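Local coordinates for enterotoxin type A (Staphylococcus aureus, PDB 1DYQ), which acts as a superantigen, binding major histocompatibility complex class II and T-cell receptor molecules to activate the host immune system, and causes staphylococcal food poisoning, at residues A[84-89]-A[110-115]; A[151-156]-A[218-223]; A[183-188]-A[227-232]. The protein carries 3 engineered substitutions. All coordinates share one frame; numbering follows the deposited sequence. Where two conformers were deposited one is given.

Contact 1: residues A[84-89]-A[110-115]; sequences KKVDLY and GGVTLH
His115 presents an edge of its imidazole to the carboxylate of Asp87, the two planes standing 87° apart. At that edge ND1 donates to Asp87 OD1 over 2.7 Å, meeting the syn lone pair almost in the ring plane. CG of His115, anti to its backbone N (chi1 173°), carries the ring to this point. OD1 is gripped a second time by the backbone N of Asn41, while OD2 accepts a hydrogen bond from a water at 2.6 Å; that water accepts from Thr113 OG1 at 2.7 Å and donates to Leu114 O. With Glu40 close to OD2, the carboxylate probably feels a like charge, which the histidine bond may offset. The backbones form an antiparallel strand pair of the OB-fold domain, with Asp87 and Thr113 as a hydrogen-bonded pair and Asp87 N 2.9 Å from Thr113 O. Tyr89 N to Gly111 O, 2.8 Å, continues the ladder. On the face bearing Leu88 and Val112 the two side chains run alongside each other, Leu88 CD2 lying 3.7 Å from Val112 CG2. The other Val112 methyl, CG1, rests 3.6 Å from Val86 CB, and Tyr81 of helix 75-81 touches both valines.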
loop_
_atom_site.group_PDB
_atom_site.type_symbol
_atom_site.label_atom_id
_atom_site.label_comp_id
_atom_site.label_asym_id
_atom_site.label_seq_id
_atom_site.Cartn_x
_atom_site.Cartn_y
_atom_site.Cartn_z
ATOM N N LYS A 84 21.415 5.071 0.775
ATOM C CA LYS A 84 21.129 5.866 -0.424
ATOM C C LYS A 84 20.074 6.923 -0.116
ATOM O O LYS A 84 19.278 6.740 0.818
ATOM C CB LYS A 84 20.519 4.959 -1.519
ATOM C CG LYS A 84 21.385 3.815 -1.968
ATOM C CD LYS A 84 22.536 4.310 -2.828
ATOM C CE LYS A 84 23.233 3.163 -3.536
ATOM N NZ LYS A 84 23.974 2.303 -2.581
ATOM N N LYS A 85 20.042 7.988 -0.916
ATOM C CA LYS A 85 18.978 8.976 -0.763
ATOM C C LYS A 85 17.668 8.349 -1.332
ATOM O O LYS A 85 17.718 7.766 -2.409
ATOM C CB LYS A 85 19.234 10.290 -1.445
ATOM C CG LYS A 85 20.444 11.065 -0.875
ATOM C CD LYS A 85 20.070 11.626 0.491
ATOM C CE LYS A 85 20.995 12.766 0.894
ATOM N NZ LYS A 85 21.774 12.420 2.119
ATOM N N VAL A 86 16.696 8.305 -0.447
ATOM C CA VAL A 86 15.419 7.644 -0.786
ATOM C C VAL A 86 14.270 8.567 -0.470
ATOM O O VAL A 86 14.344 9.502 0.331
ATOM C CB VAL A 86 15.242 6.334 0.013
ATOM C CG1 VAL A 86 16.289 5.323 -0.388
ATOM C CG2 VAL A 86 15.263 6.620 1.516
ATOM N N ASP A 87 13.099 8.259 -1.045
ATOM C CA ASP A 87 11.831 8.821 -0.683
ATOM C C ASP A 87 10.966 7.681 -0.078
ATOM O O ASP A 87 11.167 6.530 -0.457
ATOM C CB ASP A 87 11.088 9.420 -1.871
ATOM C CG ASP A 87 11.903 10.472 -2.606
ATOM O OD1 ASP A 87 12.667 11.221 -1.939
ATOM O OD2 ASP A 87 11.774 10.541 -3.847
ATOM N N LEU A 88 10.124 8.063 0.841
ATOM C CA LEU A 88 9.265 7.109 1.539
ATOM C C LEU A 88 7.786 7.426 1.268
ATOM O O LEU A 88 7.369 8.557 1.244
ATOM C CB LEU A 88 9.480 7.210 3.065
ATOM C CG LEU A 88 10.968 7.048 3.494
ATOM C CD1 LEU A 88 10.998 7.268 5.035
ATOM C CD2 LEU A 88 11.480 5.695 3.149
ATOM N N TYR A 89 7.020 6.337 1.100
ATOM C CA TYR A 89 5.562 6.480 1.011
ATOM C C TYR A 89 4.936 5.139 1.425
ATOM O O TYR A 89 4.989 4.164 0.701
ATOM C CB TYR A 89 5.082 6.836 -0.411
ATOM C CG TYR A 89 3.617 7.258 -0.464
ATOM C CD1 TYR A 89 2.591 6.381 -0.116
ATOM C CD2 TYR A 89 3.274 8.523 -0.898
ATOM C CE1 TYR A 89 1.260 6.781 -0.135
ATOM C CE2 TYR A 89 1.949 8.936 -0.933
ATOM C CZ TYR A 89 0.958 8.057 -0.586
ATOM O OH TYR A 89 -0.362 8.467 -0.595
ATOM N N GLY A 110 8.270 -2.162 3.253
ATOM C CA GLY A 110 8.620 -1.504 1.961
ATOM C C GLY A 110 8.334 -0.031 1.976
ATOM O O GLY A 110 8.526 0.685 2.975
ATOM N N GLY A 111 7.824 0.503 0.845
ATOM C CA GLY A 111 7.497 1.912 0.745
ATOM C C GLY A 111 8.646 2.794 0.285
ATOM O O GLY A 111 8.487 4.032 0.394
ATOM N N VAL A 112 9.777 2.231 -0.108
ATOM C CA VAL A 112 10.958 3.060 -0.389
ATOM C C VAL A 112 11.288 3.110 -1.872
ATOM O O VAL A 112 11.260 2.101 -2.562
ATOM C CB VAL A 112 12.165 2.429 0.358
ATOM C CG1 VAL A 112 13.420 3.288 0.212
ATOM C CG2 VAL A 112 11.806 2.282 1.828
ATOM N N THR A 113 11.708 4.289 -2.340
ATOM C CA THR A 113 12.195 4.416 -3.714
ATOM C C THR A 113 13.483 5.270 -3.728
ATOM O O THR A 113 13.623 6.148 -2.895
ATOM C CB THR A 113 11.170 5.147 -4.619
ATOM O OG1 THR A 113 10.622 6.253 -3.979
ATOM C CG2 THR A 113 10.061 4.139 -4.997
ATOM N N LEU A 114 14.372 4.951 -4.654
ATOM C CA LEU A 114 15.569 5.826 -4.798
ATOM C C LEU A 114 15.124 7.224 -5.139
ATOM O O LEU A 114 14.211 7.423 -5.952
ATOM C CB LEU A 114 16.497 5.261 -5.870
ATOM C CG LEU A 114 17.134 3.911 -5.497
ATOM C CD1 LEU A 114 17.814 3.282 -6.692
ATOM C CD2 LEU A 114 18.091 4.136 -4.329
ATOM N N HIS A 115 15.753 8.229 -4.516
ATOM C CA HIS A 115 15.325 9.598 -4.711
ATOM C C HIS A 115 15.793 10.148 -6.059
ATOM O O HIS A 115 15.144 10.900 -6.737
ATOM C CB HIS A 115 15.843 10.485 -3.593
ATOM C CG HIS A 115 15.606 11.944 -3.750
ATOM N ND1 HIS A 115 14.478 12.625 -3.442
ATOM C CD2 HIS A 115 16.498 12.879 -4.262
ATOM C CE1 HIS A 115 14.633 13.933 -3.716
ATOM N NE2 HIS A 115 15.850 14.080 -4.228
HETATM O O HOH W 1 8.520 5.641 -2.052
HETATM O O HOH W 2 11.705 8.360 -5.239
HETATM O O HOH W 3 12.044 12.118 -6.021
#

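Contact 2: residues A[151-156]-A[218-223]; sequences VTVQEL and KTINSE
Val151 and Thr152 pair with Thr219 and Ile220 in a short two-stranded antiparallel ribbon whose 151-152 strand runs straight into helix 153-168. Val151 and Ile220 form its hydrogen-bonded pair: Val151 N donates to Ile220 O at 2.9 Å and Ile220 N to Val151 O at 2.8 Å. The exchange runs on into the first turn of the helix, where Val153 N reaches Lys218 O over 3.0 Å. The same carbonyl accepts a hydrogen bond from a water, 2.8 Å from Lys218 O, that in turn accepts from Gln154 N; two N-H groups at the helix start are thus served, one directly and one through water. Thr152 is the N-cap. Its OG1 sits between the backbone N and the carbonyl carbon (chi1 61°) and accepts from Glu155 N, closing the helix end. This ribbon and helix belong to the beta-grasp domain, and the helix packs across the sheet that includes strand 182-188. Ile220 spreads its branches over Val151 and the first turn of the helix. CG1 lies beside Val151 CG1, both side chains pointing the same way; CG2 touches Val153 CG2 at 4.0 Å; and CD1, at the far end, meets Leu156 CD1 at 3.7 Å. Phe187 of strand 182-188 packs against Val153, Leu156 and Ile220. On the solvent side, CG of Lys218, anti to its backbone N (chi1 178°), crosses Val153 CG2 3.9 Å away, while the rest of the chain leads off from the helix. At the end of strand 219-221, Asn221 makes an Asx turn, OD1 accepting from Glu223 N at 2.8 Å, and Ser222 OG is held by the carbonyl O of Lys148.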
loop_
_atom_site.group_PDB
_atom_site.type_symbol
_atom_site.label_atom_id
_atom_site.label_comp_id
_atom_site.label_asym_id
_atom_site.label_seq_id
_atom_site.Cartn_x
_atom_site.Cartn_y
_atom_site.Cartn_z
ATOM N N VAL A 151 7.622 3.997 -8.919
ATOM C CA VAL A 151 6.764 4.179 -7.762
ATOM C C VAL A 151 6.455 2.842 -7.114
ATOM O O VAL A 151 6.342 1.819 -7.781
ATOM C CB VAL A 151 5.460 4.892 -8.152
ATOM C CG1 VAL A 151 4.643 4.041 -9.144
ATOM C CG2 VAL A 151 4.623 5.260 -6.955
ATOM N N THR A 152 6.312 2.825 -5.775
ATOM C CA THR A 152 5.915 1.572 -5.150
ATOM C C THR A 152 4.431 1.289 -5.539
ATOM O O THR A 152 3.620 2.214 -5.589
ATOM C CB THR A 152 6.041 1.531 -3.640
ATOM O OG1 THR A 152 5.272 2.470 -2.952
ATOM C CG2 THR A 152 7.540 1.666 -3.247
ATOM N N VAL A 153 4.167 0.013 -5.680
ATOM C CA VAL A 153 2.747 -0.417 -5.779
ATOM C C VAL A 153 2.013 0.001 -4.527
ATOM O O VAL A 153 0.880 0.513 -4.578
ATOM C CB VAL A 153 2.613 -1.903 -6.036
ATOM C CG1 VAL A 153 1.128 -2.319 -5.910
ATOM C CG2 VAL A 153 3.132 -2.274 -7.423
ATOM N N GLN A 154 2.654 -0.054 -3.339
ATOM C CA GLN A 154 2.059 0.426 -2.111
ATOM C C GLN A 154 1.531 1.832 -2.201
ATOM O O GLN A 154 0.388 2.110 -1.812
ATOM C CB GLN A 154 3.068 0.290 -0.918
ATOM C CG GLN A 154 2.546 0.926 0.352
ATOM C CD GLN A 154 3.373 0.580 1.618
ATOM O OE1 GLN A 154 2.849 0.810 2.714
ATOM N NE2 GLN A 154 4.573 0.142 1.411
ATOM N N GLU A 155 2.294 2.785 -2.741
ATOM C CA GLU A 155 1.860 4.161 -2.869
ATOM C C GLU A 155 0.554 4.273 -3.687
ATOM O O GLU A 155 -0.305 5.049 -3.343
ATOM C CB GLU A 155 2.948 5.047 -3.469
ATOM C CG GLU A 155 2.519 6.461 -3.781
ATOM C CD GLU A 155 3.641 7.378 -4.186
ATOM O OE1 GLU A 155 4.821 7.088 -3.875
ATOM O OE2 GLU A 155 3.360 8.415 -4.845
ATOM N N LEU A 156 0.512 3.509 -4.770
ATOM C CA LEU A 156 -0.675 3.541 -5.644
ATOM C C LEU A 156 -1.854 2.814 -5.012
ATOM O O LEU A 156 -2.984 3.361 -5.057
ATOM C CB LEU A 156 -0.357 2.860 -6.981
ATOM C CG LEU A 156 0.819 3.470 -7.766
ATOM C CD1 LEU A 156 1.020 2.672 -9.042
ATOM C CD2 LEU A 156 0.595 4.941 -8.042
ATOM N N LYS A 218 7.812 -3.866 -4.062
ATOM C CA LYS A 218 7.655 -3.877 -5.526
ATOM C C LYS A 218 7.493 -2.453 -6.045
ATOM O O LYS A 218 6.650 -1.688 -5.553
ATOM C CB LYS A 218 6.424 -4.720 -5.890
ATOM C CG LYS A 218 6.140 -4.768 -7.374
ATOM C CD LYS A 218 7.123 -5.616 -8.137
ATOM C CE LYS A 218 6.535 -5.901 -9.549
ATOM N NZ LYS A 218 7.568 -6.562 -10.391
ATOM N N THR A 219 8.242 -2.126 -7.095
ATOM C CA THR A 219 8.142 -0.820 -7.725
ATOM C C THR A 219 7.802 -1.024 -9.208
ATOM O O THR A 219 8.139 -2.067 -9.754
ATOM C CB THR A 219 9.485 -0.054 -7.649
ATOM O OG1 THR A 219 9.317 1.316 -8.006
ATOM C CG2 THR A 219 10.489 -0.672 -8.615
ATOM N N ILE A 220 7.066 -0.074 -9.734
ATOM C CA ILE A 220 6.730 -0.134 -11.173
ATOM C C ILE A 220 6.930 1.228 -11.799
ATOM O O ILE A 220 6.976 2.278 -11.140
ATOM C CB ILE A 220 5.285 -0.607 -11.401
ATOM C CG1 ILE A 220 4.287 0.367 -10.822
ATOM C CG2 ILE A 220 5.079 -2.042 -10.955
ATOM C CD1 ILE A 220 2.828 -0.009 -10.925
ATOM N N ASN A 221 7.067 1.231 -13.134
ATOM C CA ASN A 221 7.185 2.478 -13.882
ATOM C C ASN A 221 5.809 3.126 -14.074
ATOM O O ASN A 221 4.891 2.461 -14.563
ATOM C CB ASN A 221 7.809 2.191 -15.261
ATOM C CG ASN A 221 8.340 3.493 -15.857
ATOM O OD1 ASN A 221 7.594 4.402 -16.156
ATOM N ND2 ASN A 221 9.665 3.593 -15.949
ATOM N N SER A 222 5.696 4.389 -13.714
ATOM C CA SER A 222 4.398 5.056 -13.740
ATOM C C SER A 222 4.083 5.541 -15.158
ATOM O O SER A 222 2.958 5.964 -15.399
ATOM C CB SER A 222 4.362 6.216 -12.749
ATOM O OG SER A 222 5.358 7.180 -13.098
ATOM N N GLU A 223 5.105 5.589 -16.009
ATOM C CA GLU A 223 5.020 6.102 -17.307
ATOM C C GLU A 223 4.090 5.136 -18.097
ATOM O O GLU A 223 4.215 3.962 -18.279
ATOM C CB GLU A 223 6.241 6.251 -18.133
ATOM C CG GLU A 223 6.037 7.025 -19.442
ATOM C CD GLU A 223 7.294 7.243 -20.238
ATOM O OE1 GLU A 223 8.152 6.333 -20.319
ATOM O OE2 GLU A 223 7.439 8.336 -20.845
HETATM O O HOH W 4 5.098 -1.890 -3.204
#

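Contact 3: residues A[183-188]-A[227-232]; sequences GLIVFH and IDIYLY. With ZN (zinc ion), chain B.
Strands 183-188 and 227-232 run antiparallel at 177°, their axes 4.7 Å apart at closest approach. Leu184 with Tyr230 and Val186 with Asp228 are the hydrogen-bonded pairs, each bonded in both directions; Val186 N to Asp228 O, at 2.8 Å, is one of the four. Between them Ile185 faces Ile229 as a non-hydrogen-bonded pair. On the face bearing the isoleucines and Phe187, which turns toward helix 153-168, Ile185 CG1 lies 3.9 Å from Ile229 CG1 and also touches Ile227 CG2, while Phe187 CD1 runs beside Ile227 CG1. The opposite face is mixed, with Leu184, Val186, Tyr230 and Asp228. There Leu184 CD2 packs 3.6 Å from Tyr230 CD1, and Val186 CG2 comes to the edge of the same ring, which also meets the Trp131 ring, the planes nearly parallel. Further along, side chains of both strands meet at zinc: His188 ND1 binds it at 2.3 Å and Asp228 OD2 at 2.2 Å, with His226 as the third protein ligand. CG of His188 is anti to its backbone N, which swings the ring over toward Asp228; ring and carboxylate planes are 71° apart. The ND1-zinc-OD2 angle of about 104° is near the tetrahedral value. One carboxylate and two imidazoles would leave the ion with net positive charge, and a site with three protein ligands is consistent with a metal that can accept a further ligand from MHC class II, for whose interaction with the toxin zinc is necessary.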
loop_
_atom_site.group_PDB
_atom_site.type_symbol
_atom_site.label_atom_id
_atom_site.label_comp_id
_atom_site.label_asym_id
_atom_site.label_seq_id
_atom_site.Cartn_x
_atom_site.Cartn_y
_atom_site.Cartn_z
ATOM N N GLY A 183 -13.750 -8.033 -5.215
ATOM C CA GLY A 183 -13.064 -6.924 -5.906
ATOM C C GLY A 183 -11.614 -7.249 -6.223
ATOM O O GLY A 183 -10.966 -8.031 -5.532
ATOM N N LEU A 184 -11.174 -6.730 -7.365
ATOM C CA LEU A 184 -9.833 -6.948 -7.894
ATOM C C LEU A 184 -9.228 -5.609 -8.345
ATOM O O LEU A 184 -9.907 -4.747 -8.876
ATOM C CB LEU A 184 -9.940 -7.848 -9.151
ATOM C CG LEU A 184 -8.644 -7.979 -9.965
ATOM C CD1 LEU A 184 -7.624 -8.803 -9.205
ATOM C CD2 LEU A 184 -8.959 -8.683 -11.296
ATOM N N ILE A 185 -7.950 -5.392 -7.978
ATOM C CA ILE A 185 -7.246 -4.197 -8.459
ATOM C C ILE A 185 -5.991 -4.631 -9.218
ATOM O O ILE A 185 -5.314 -5.581 -8.853
ATOM C CB ILE A 185 -6.870 -3.230 -7.330
ATOM C CG1 ILE A 185 -6.184 -1.968 -7.895
ATOM C CG2 ILE A 185 -5.959 -3.910 -6.312
ATOM C CD1 ILE A 185 -6.228 -0.792 -6.911
ATOM N N VAL A 186 -5.814 -4.024 -10.388
ATOM C CA VAL A 186 -4.701 -4.343 -11.271
ATOM C C VAL A 186 -3.927 -3.062 -11.604
ATOM O O VAL A 186 -4.460 -2.038 -11.990
ATOM C CB VAL A 186 -5.220 -4.962 -12.591
ATOM C CG1 VAL A 186 -4.080 -5.322 -13.523
ATOM C CG2 VAL A 186 -6.087 -6.184 -12.314
ATOM N N PHE A 187 -2.600 -3.181 -11.427
ATOM C CA PHE A 187 -1.676 -2.088 -11.722
ATOM C C PHE A 187 -1.026 -2.406 -13.078
ATOM O O PHE A 187 -0.157 -3.216 -13.237
ATOM C CB PHE A 187 -0.620 -2.001 -10.589
ATOM C CG PHE A 187 -1.284 -1.759 -9.241
ATOM C CD1 PHE A 187 -1.619 -0.527 -8.816
ATOM C CD2 PHE A 187 -1.584 -2.888 -8.449
ATOM C CE1 PHE A 187 -2.291 -0.309 -7.607
ATOM C CE2 PHE A 187 -2.276 -2.685 -7.240
ATOM C CZ PHE A 187 -2.606 -1.429 -6.837
ATOM N N HIS A 188 -1.707 -1.820 -14.107
ATOM C CA HIS A 188 -1.453 -2.243 -15.478
ATOM C C HIS A 188 -0.364 -1.422 -16.149
ATOM O O HIS A 188 -0.586 -0.334 -16.635
ATOM C CB HIS A 188 -2.746 -2.154 -16.306
ATOM C CG HIS A 188 -2.661 -3.003 -17.561
ATOM N ND1 HIS A 188 -3.822 -3.245 -18.255
ATOM C CD2 HIS A 188 -1.721 -3.679 -18.192
ATOM C CE1 HIS A 188 -3.601 -3.986 -19.316
ATOM N NE2 HIS A 188 -2.298 -4.277 -19.302
ATOM N N ILE A 227 -4.632 1.994 -13.835
ATOM C CA ILE A 227 -5.130 1.029 -12.852
ATOM C C ILE A 227 -6.539 0.565 -13.299
ATOM O O ILE A 227 -7.334 1.412 -13.664
ATOM C CB ILE A 227 -5.228 1.734 -11.481
ATOM C CG1 ILE A 227 -3.785 1.882 -10.923
ATOM C CG2 ILE A 227 -6.072 0.912 -10.516
ATOM C CD1 ILE A 227 -3.715 2.822 -9.724
ATOM N N ASP A 228 -6.772 -0.713 -13.098
ATOM C CA ASP A 228 -8.091 -1.284 -13.358
ATOM C C ASP A 228 -8.675 -1.840 -12.053
ATOM O O ASP A 228 -7.974 -2.544 -11.339
ATOM C CB ASP A 228 -8.043 -2.449 -14.352
ATOM C CG ASP A 228 -7.414 -2.042 -15.658
ATOM O OD1 ASP A 228 -7.811 -1.043 -16.273
ATOM O OD2 ASP A 228 -6.391 -2.722 -15.928
ATOM N N ILE A 229 -9.917 -1.481 -11.813
ATOM C CA ILE A 229 -10.612 -1.939 -10.606
ATOM C C ILE A 229 -11.922 -2.615 -11.013
ATOM O O ILE A 229 -12.692 -1.984 -11.772
ATOM C CB ILE A 229 -10.861 -0.757 -9.664
ATOM C CG1 ILE A 229 -9.484 -0.232 -9.136
ATOM C CG2 ILE A 229 -11.682 -1.213 -8.458
ATOM C CD1 ILE A 229 -9.613 1.030 -8.328
ATOM N N TYR A 230 -12.116 -3.816 -10.589
ATOM C CA TYR A 230 -13.350 -4.583 -10.847
ATOM C C TYR A 230 -14.042 -4.872 -9.506
ATOM O O TYR A 230 -13.443 -5.558 -8.668
ATOM C CB TYR A 230 -12.994 -5.909 -11.523
ATOM C CG TYR A 230 -12.100 -5.773 -12.733
ATOM C CD1 TYR A 230 -10.714 -5.801 -12.614
ATOM C CD2 TYR A 230 -12.642 -5.585 -14.010
ATOM C CE1 TYR A 230 -9.895 -5.639 -13.706
ATOM C CE2 TYR A 230 -11.821 -5.449 -15.113
ATOM C CZ TYR A 230 -10.462 -5.478 -14.959
ATOM O OH TYR A 230 -9.618 -5.322 -16.046
ATOM N N LEU A 231 -15.234 -4.348 -9.334
ATOM C CA LEU A 231 -15.994 -4.533 -8.102
ATOM C C LEU A 231 -17.333 -5.253 -8.442
ATOM O O LEU A 231 -17.886 -4.997 -9.497
ATOM C CB LEU A 231 -16.322 -3.215 -7.455
ATOM C CG LEU A 231 -15.161 -2.227 -7.200
ATOM C CD1 LEU A 231 -15.699 -0.936 -6.655
ATOM C CD2 LEU A 231 -14.181 -2.894 -6.223
ATOM N N TYR A 232 -17.711 -6.131 -7.541
ATOM C CA TYR A 232 -18.976 -6.889 -7.743
ATOM C C TYR A 232 -19.786 -6.839 -6.455
ATOM O O TYR A 232 -19.235 -6.947 -5.365
ATOM C CB TYR A 232 -18.652 -8.332 -8.096
ATOM C CG TYR A 232 -17.716 -8.483 -9.280
ATOM C CD1 TYR A 232 -16.332 -8.468 -9.081
ATOM C CD2 TYR A 232 -18.193 -8.549 -10.576
ATOM C CE1 TYR A 232 -15.463 -8.540 -10.146
ATOM C CE2 TYR A 232 -17.323 -8.651 -11.649
ATOM C CZ TYR A 232 -15.961 -8.644 -11.426
ATOM O OH TYR A 232 -15.085 -8.727 -12.486
HETATM ZN ZN ZN B . -5.763 -2.125 -17.922
#

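How the contacts relate
Contact 1 closes first, bringing 110-115 back to 84-89 within the OB-fold domain, around a loop that holds the Cys97-Cys107 disulfide. In the beta-grasp domain contact 2 then closes the long excursion from 151-156 to 218-223, and contact 3 the one from 183-188 to 227-232; the two loops overlap, so these contacts cross. Contact 2 lies between the others. Toward contact 1 it packs Gln154 against Gly110 and Gly111, and hydrogen bonds from Gln154 to Tyr109 O and Ala91 N join the helix start to the OB-fold strands. Toward contact 3 it meets Phe187. Contacts 1 and 3 lie about 26 Å apart between centres, on opposite sides of the molecule.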